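Local coordinates for nitroreductase (Bacteroides fragilis NCTC 9343, PDB 3EK3), which binds flavin mononucleotide and probably acts as an NAD- or NADP-dependent oxidoreductase on nitrogenous compounds, at residues Ile67-Lys73 with Thr140-Val146; His93-Leu97 with Cys164-Gly168; Ile99-Pro104 with Leu153-Asn158. Residues are numbered along the deposited sequence.

In the fold
The three contacts illustrate how a nitroreductase-family fold joins distant parts of its chain around a central antiparallel sheet. Contact 2 lies nearest the middle, pairing the start of strand 96-102 with the end of strand 160-168; contact 3 lays the loop after helix 144-153 over the face of the rest of strand 96-102. These two touch, Cys164 SG lying 3.8 Å from Ile99 CA, though their centres are about 17 Å apart. Contact 1, outside the sheet, sets helix 57-72 against the start of helix 144-153, its centre about 20 Å from contact 2 and 16 Å from contact 3. Along the chain contact 3 nests within contact 2, whereas contact 1 alternates with both, so the segments interleave, all inside the nitroreductase-family region.

Contact 1. Residues Ile67-Lys73 with Thr140-Val146; sequences IKGAFAK and TCDDPEV
A capped helix start meets a helix end here. From Ile67 the chain forms a helix's last turns; a type I turn, Thr140 to Asp143, leads into the helix beginning at Pro144. Ile67 CA lies 6.2 Å from Val146 CA, Ala70 CA 6.2 Å from Asp143 CA. Asp143, chi1 t, is the N-cap: its OD1 accepts from Val146 N at 3.1 Å and, weakly, from Glu145 N at 3.0 Å. Ile67 (m, t) puts CG1 4.4 Å from Val146 CG2 and 4.0 Å from Thr140 OG1. Ala70 CB lies 3.7 Å from both Thr140 CG2 and Asp143 CG, and 4.0 Å from Val146 CG2. Phe71, chi1 m, brings CE1 to 3.4 Å from Thr140 CG2 and touches FMN-binding Gln136, whose O is hydrogen-bonded to Thr140 OG1 (chi1 p). Lys73, chi1 m and extended (t, t, t) beyond, sets NZ in salt bridges with Asp143 OD2 at 2.6 Å and Glu145 OE1 at 2.9 Å. One carboxylate thus caps its helix and joins the salt-bridge network linking helices 57-72 and 144-153 beside an apolar patch.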
# COMPACT_ATOMS: atom_id res chain seq x y z
N ILE A 67 -4.69 -0.90 -24.27
CA ILE A 67 -5.52 -0.35 -23.18
C ILE A 67 -6.59 0.58 -23.77
O ILE A 67 -7.78 0.47 -23.43
CB ILE A 67 -4.62 0.36 -22.17
CG1 ILE A 67 -3.82 -0.68 -21.39
CG2 ILE A 67 -5.44 1.25 -21.18
CD1 ILE A 67 -2.68 -0.04 -20.59
N LYS A 68 -6.19 1.45 -24.70
CA LYS A 68 -7.16 2.26 -25.45
C LYS A 68 -8.18 1.40 -26.17
O LYS A 68 -9.39 1.69 -26.16
CB LYS A 68 -6.43 3.21 -26.43
CG LYS A 68 -5.70 4.35 -25.74
CD LYS A 68 -4.81 5.17 -26.66
CE LYS A 68 -5.39 5.38 -28.04
NZ LYS A 68 -4.44 6.13 -28.95
N GLY A 69 -7.72 0.31 -26.79
CA GLY A 69 -8.64 -0.59 -27.47
C GLY A 69 -9.71 -1.19 -26.56
O GLY A 69 -10.89 -1.33 -26.99
N ALA A 70 -9.30 -1.55 -25.34
CA ALA A 70 -10.22 -2.05 -24.30
C ALA A 70 -11.22 -0.95 -23.92
O ALA A 70 -12.43 -1.15 -23.91
CB ALA A 70 -9.43 -2.53 -23.07
N PHE A 71 -10.69 0.23 -23.62
CA PHE A 71 -11.54 1.40 -23.33
C PHE A 71 -12.52 1.75 -24.45
O PHE A 71 -13.66 2.15 -24.17
CB PHE A 71 -10.68 2.63 -23.00
CG PHE A 71 -9.99 2.58 -21.69
CD1 PHE A 71 -10.44 1.80 -20.64
CD2 PHE A 71 -8.89 3.39 -21.46
CE1 PHE A 71 -9.78 1.80 -19.42
CE2 PHE A 71 -8.24 3.39 -20.26
CZ PHE A 71 -8.68 2.60 -19.23
N ALA A 72 -12.10 1.61 -25.72
CA ALA A 72 -12.99 1.88 -26.84
C ALA A 72 -14.24 0.99 -26.79
O ALA A 72 -15.30 1.36 -27.28
CB ALA A 72 -12.26 1.73 -28.20
N LYS A 73 -14.11 -0.19 -26.18
CA LYS A 73 -15.22 -1.13 -26.01
C LYS A 73 -16.18 -0.75 -24.88
O LYS A 73 -17.27 -1.30 -24.78
CB LYS A 73 -14.69 -2.54 -25.74
CG LYS A 73 -13.86 -3.13 -26.85
CD LYS A 73 -13.19 -4.42 -26.42
CE LYS A 73 -12.19 -4.87 -27.46
NZ LYS A 73 -11.35 -6.01 -27.01
N THR A 140 -8.67 -3.44 -17.21
CA THR A 140 -8.42 -3.82 -18.60
C THR A 140 -7.52 -5.06 -18.78
O THR A 140 -7.41 -5.57 -19.90
CB THR A 140 -7.80 -2.65 -19.44
OG1 THR A 140 -6.50 -2.29 -18.92
CG2 THR A 140 -8.76 -1.47 -19.54
N CYS A 141 -6.85 -5.51 -17.72
CA CYS A 141 -5.88 -6.61 -17.84
C CYS A 141 -6.44 -7.94 -18.36
O CYS A 141 -5.68 -8.75 -18.86
CB CYS A 141 -5.10 -6.82 -16.53
SG CYS A 141 -6.10 -7.37 -15.11
N ASP A 142 -7.75 -8.15 -18.26
CA ASP A 142 -8.37 -9.35 -18.80
C ASP A 142 -9.00 -9.13 -20.16
O ASP A 142 -9.56 -10.07 -20.74
CB ASP A 142 -9.38 -9.92 -17.81
CG ASP A 142 -8.71 -10.59 -16.60
OD1 ASP A 142 -7.53 -10.99 -16.71
OD2 ASP A 142 -9.36 -10.72 -15.55
N ASP A 143 -8.90 -7.93 -20.73
CA ASP A 143 -9.27 -7.77 -22.14
C ASP A 143 -8.33 -8.67 -22.95
O ASP A 143 -7.13 -8.71 -22.70
CB ASP A 143 -9.16 -6.30 -22.58
CG ASP A 143 -9.29 -6.12 -24.07
OD1 ASP A 143 -8.28 -6.25 -24.79
OD2 ASP A 143 -10.42 -5.85 -24.54
N PRO A 144 -8.87 -9.43 -23.89
CA PRO A 144 -8.05 -10.41 -24.61
C PRO A 144 -6.79 -9.83 -25.24
O PRO A 144 -5.71 -10.43 -25.11
CB PRO A 144 -9.00 -10.92 -25.69
CG PRO A 144 -10.38 -10.74 -25.07
CD PRO A 144 -10.30 -9.49 -24.27
N GLU A 145 -6.88 -8.68 -25.92
CA GLU A 145 -5.69 -8.11 -26.53
C GLU A 145 -4.71 -7.54 -25.51
O GLU A 145 -3.50 -7.71 -25.66
CB GLU A 145 -6.03 -7.09 -27.61
CG GLU A 145 -6.73 -7.70 -28.84
CD GLU A 145 -8.23 -7.97 -28.61
OE1 GLU A 145 -8.89 -7.16 -27.91
OE2 GLU A 145 -8.74 -8.99 -29.12
N VAL A 146 -5.22 -6.89 -24.46
CA VAL A 146 -4.35 -6.40 -23.39
C VAL A 146 -3.66 -7.61 -22.75
O VAL A 146 -2.44 -7.64 -22.59
CB VAL A 146 -5.14 -5.57 -22.35
CG1 VAL A 146 -4.25 -5.21 -21.16
CG2 VAL A 146 -5.79 -4.29 -23.02

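Contact 2. Residues His93-Leu97 with Cys164-Gly168; sequences HAPTL and CVALG
In this compact example of strand pairing, the irregular residues 94-95 lead into a strand that pairs antiparallel with 164-168. Ala94 points its CB at Ala166 CB, 3.7 Å away. Pro95 sets CD 3.2 Å from Leu167 O and 3.9 Å from Gly168 CA, a closeness that a side chain on residue 168 would spoil: an ideal CB there would clash with Pro95 CD. The strand begins at Thr96, antiparallel and hydrogen-bonded with Leu167 (CA-CA 5.2 Å); Leu167 N donates to Thr96 O at 2.8 Å, whereas Thr96 N to Leu167 O is weak at 3.4 Å. Thr96 OG1 is hydrogen-bonded to Gln24 OE1. Leu97 and Ala166 form an antiparallel non-hydrogen-bonded pair (CA-CA 4.5 Å); Leu97 CA is 3.4 Å from Val165 O in a CA-H...O contact, and the t,p rotamer puts Leu97 CD1 3.7 Å from Cys164 CB. Helix 109-126 covers the Val165 and Leu167 face. Such pairing forms the buried centre of the antiparallel sheet in this FMN-binding nitroreductase fold.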
# COMPACT_ATOMS: atom_id res chain seq x y z
N HIS A 93 3.99 9.21 -20.95
CA HIS A 93 5.26 9.13 -21.66
C HIS A 93 6.46 9.02 -20.75
O HIS A 93 7.59 9.34 -21.14
CB HIS A 93 5.37 10.30 -22.65
CG HIS A 93 4.28 10.31 -23.66
ND1 HIS A 93 4.21 9.36 -24.66
CD2 HIS A 93 3.20 11.11 -23.81
CE1 HIS A 93 3.14 9.59 -25.40
NE2 HIS A 93 2.51 10.64 -24.91
N ALA A 94 6.24 8.49 -19.54
CA ALA A 94 7.33 8.06 -18.68
C ALA A 94 8.19 7.02 -19.43
O ALA A 94 7.67 6.22 -20.20
CB ALA A 94 6.79 7.49 -17.36
N PRO A 95 9.53 7.06 -19.25
CA PRO A 95 10.38 6.08 -19.96
C PRO A 95 10.33 4.64 -19.43
O PRO A 95 10.76 3.70 -20.14
CB PRO A 95 11.78 6.69 -19.77
CG PRO A 95 11.70 7.38 -18.50
CD PRO A 95 10.34 8.01 -18.48
N THR A 96 9.79 4.47 -18.22
CA THR A 96 9.67 3.17 -17.53
C THR A 96 8.29 3.07 -16.87
O THR A 96 7.81 4.03 -16.27
CB THR A 96 10.80 2.93 -16.50
OG1 THR A 96 12.03 2.73 -17.20
CG2 THR A 96 10.54 1.69 -15.61
N LEU A 97 7.65 1.92 -17.05
CA LEU A 97 6.46 1.56 -16.31
C LEU A 97 6.65 0.20 -15.66
O LEU A 97 6.94 -0.77 -16.35
CB LEU A 97 5.27 1.50 -17.25
CG LEU A 97 3.91 1.27 -16.64
CD1 LEU A 97 3.43 2.47 -15.84
CD2 LEU A 97 2.94 0.96 -17.74
N CYS A 164 0.27 0.08 -11.44
CA CYS A 164 1.54 0.27 -12.13
C CYS A 164 2.23 1.55 -11.63
O CYS A 164 1.59 2.48 -11.13
CB CYS A 164 1.36 0.32 -13.65
SG CYS A 164 0.58 -1.11 -14.39
N VAL A 165 3.55 1.56 -11.76
CA VAL A 165 4.38 2.67 -11.39
C VAL A 165 5.10 3.26 -12.59
O VAL A 165 5.99 2.61 -13.14
CB VAL A 165 5.42 2.17 -10.39
CG1 VAL A 165 6.40 3.28 -9.92
CG2 VAL A 165 4.74 1.48 -9.15
N ALA A 166 4.74 4.50 -12.96
CA ALA A 166 5.50 5.24 -13.94
C ALA A 166 6.73 5.74 -13.25
O ALA A 166 6.66 6.17 -12.09
CB ALA A 166 4.69 6.45 -14.50
N LEU A 167 7.86 5.68 -13.95
CA LEU A 167 9.10 6.21 -13.40
C LEU A 167 9.87 7.01 -14.45
O LEU A 167 9.93 6.64 -15.62
CB LEU A 167 10.02 5.07 -12.91
CG LEU A 167 9.58 4.17 -11.77
CD1 LEU A 167 10.51 2.97 -11.73
CD2 LEU A 167 9.56 4.90 -10.41
N GLY A 168 10.53 8.07 -13.99
CA GLY A 168 11.30 8.95 -14.87
C GLY A 168 11.75 10.20 -14.16
O GLY A 168 11.60 10.33 -12.95

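Contact 3. Residues Ile99-Pro104 with Leu153-Asn158; sequences IVSNEP and LGVPEN
One face of a strand can be covered by a loop running across it without any backbone pairing, as residues 153-158 demonstrate against 99-104. The two run almost in the same direction, their end-to-end vectors 9° apart, with Ser101 nearest Val155 (CA-CA 7.2 Å) and Glu103 nearest Asn158 (CA-CA 6.0 Å). Residues 99-102 are strand; residues 154-158 form a loop that follows a helix. Leu153, in its m,t rotamer, brings CD1 to 4.1 Å from Ile99 CD1, Ile99 being m,t as well; Leu153 also packs on Val189 of the second subunit, so this end of the contact borders the dimer interface. Gly154 closes helix 144-153 in a Schellman motif, with phi/psi of 107°/8°, backbone angles that call for glycine. The chain then turns extended at Val155, whose t rotamer places CG2 4.0 Å from Ile99 CG2 and CG1 3.8 Å from Ser101 OG. Pro156 follows, its CD 3.9 Å from Ser101 OG, while that hydroxyl, with chi1 p, is hydrogen-bonded to His159 ND1. Past Glu157 the chain comes back to the strand at Asn158: its O lies 3.3 Å from Pro104 CD and 3.8 Å from Glu103 CA, and its ND2, with chi1 p, is 4.0 Å from Glu103 CB. Asn102 turns away from the loop, with OD1 hydrogen-bonded to Thr48 OG1. The contact therefore grades from an apolar cluster of Ile99, Leu153 and Val155 to close polar-to-carbon contacts around Asn158, and shape rather than direct hydrogen bonding fits the loop to the strand.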
# COMPACT_ATOMS: atom_id res chain seq x y z
N ILE A 99 4.82 -2.78 -14.00
CA ILE A 99 3.52 -3.42 -13.84
C ILE A 99 3.56 -4.32 -12.61
O ILE A 99 4.34 -5.26 -12.57
CB ILE A 99 3.18 -4.28 -15.09
CG1 ILE A 99 3.19 -3.39 -16.35
CG2 ILE A 99 1.82 -4.98 -14.93
CD1 ILE A 99 3.14 -4.14 -17.68
N VAL A 100 2.69 -4.05 -11.64
CA VAL A 100 2.74 -4.78 -10.36
C VAL A 100 1.50 -5.68 -10.34
O VAL A 100 0.37 -5.21 -10.34
CB VAL A 100 2.85 -3.84 -9.13
CG1 VAL A 100 2.94 -4.68 -7.81
CG2 VAL A 100 4.13 -2.92 -9.22
N SER A 101 1.74 -7.00 -10.34
CA SER A 101 0.65 -7.98 -10.48
C SER A 101 0.67 -8.95 -9.31
O SER A 101 1.65 -9.06 -8.63
CB SER A 101 0.77 -8.75 -11.80
OG SER A 101 1.96 -9.53 -11.88
N ASN A 102 -0.43 -9.68 -9.11
CA ASN A 102 -0.48 -10.68 -8.05
C ASN A 102 -1.53 -11.67 -8.43
O ASN A 102 -2.41 -11.34 -9.21
CB ASN A 102 -0.81 -10.00 -6.70
CG ASN A 102 -0.33 -10.81 -5.47
OD1 ASN A 102 0.21 -11.90 -5.57
ND2 ASN A 102 -0.58 -10.25 -4.28
N GLU A 103 -1.44 -12.86 -7.86
CA GLU A 103 -2.54 -13.81 -7.97
C GLU A 103 -3.67 -13.30 -7.09
O GLU A 103 -3.47 -12.72 -6.03
CB GLU A 103 -2.08 -15.21 -7.58
CG GLU A 103 -1.65 -15.38 -6.17
CD GLU A 103 -1.18 -16.83 -5.86
OE1 GLU A 103 -0.40 -17.42 -6.67
OE2 GLU A 103 -1.60 -17.34 -4.80
N PRO A 104 -4.90 -13.47 -7.56
CA PRO A 104 -6.05 -12.96 -6.86
C PRO A 104 -6.63 -13.89 -5.77
O PRO A 104 -7.69 -13.59 -5.22
CB PRO A 104 -7.02 -12.73 -7.99
CG PRO A 104 -6.72 -13.85 -8.94
CD PRO A 104 -5.25 -14.01 -8.88
N LEU A 153 4.91 -9.75 -22.33
CA LEU A 153 5.86 -8.99 -21.50
C LEU A 153 6.38 -9.79 -20.31
O LEU A 153 7.36 -9.42 -19.69
CB LEU A 153 5.20 -7.70 -20.99
CG LEU A 153 4.92 -6.65 -22.05
CD1 LEU A 153 3.99 -5.62 -21.41
CD2 LEU A 153 6.24 -6.02 -22.58
N GLY A 154 5.69 -10.86 -19.96
CA GLY A 154 6.12 -11.68 -18.82
C GLY A 154 5.28 -11.57 -17.57
O GLY A 154 5.64 -12.12 -16.53
N VAL A 155 4.15 -10.88 -17.65
CA VAL A 155 3.18 -10.88 -16.54
C VAL A 155 2.54 -12.29 -16.46
O VAL A 155 2.05 -12.83 -17.47
CB VAL A 155 2.06 -9.84 -16.73
CG1 VAL A 155 1.08 -9.90 -15.55
CG2 VAL A 155 2.63 -8.41 -16.88
N PRO A 156 2.59 -12.94 -15.27
CA PRO A 156 1.98 -14.25 -15.18
C PRO A 156 0.52 -14.28 -15.56
O PRO A 156 -0.24 -13.40 -15.18
CB PRO A 156 2.17 -14.62 -13.70
CG PRO A 156 3.34 -13.89 -13.27
CD PRO A 156 3.26 -12.56 -14.02
N GLU A 157 0.14 -15.30 -16.29
CA GLU A 157 -1.22 -15.41 -16.80
C GLU A 157 -2.27 -15.54 -15.73
O GLU A 157 -3.42 -15.23 -15.98
CB GLU A 157 -1.34 -16.57 -17.77
CG GLU A 157 -0.51 -16.31 -19.00
CD GLU A 157 -0.59 -17.40 -20.04
OE1 GLU A 157 -1.66 -17.55 -20.68
OE2 GLU A 157 0.42 -18.11 -20.21
N ASN A 158 -1.88 -16.03 -14.55
CA ASN A 158 -2.80 -16.19 -13.42
C ASN A 158 -2.83 -14.97 -12.49
O ASN A 158 -3.44 -15.03 -11.43
CB ASN A 158 -2.41 -17.44 -12.61
CG ASN A 158 -1.12 -17.27 -11.86
OD1 ASN A 158 -0.13 -16.83 -12.42
ND2 ASN A 158 -1.12 -17.60 -10.58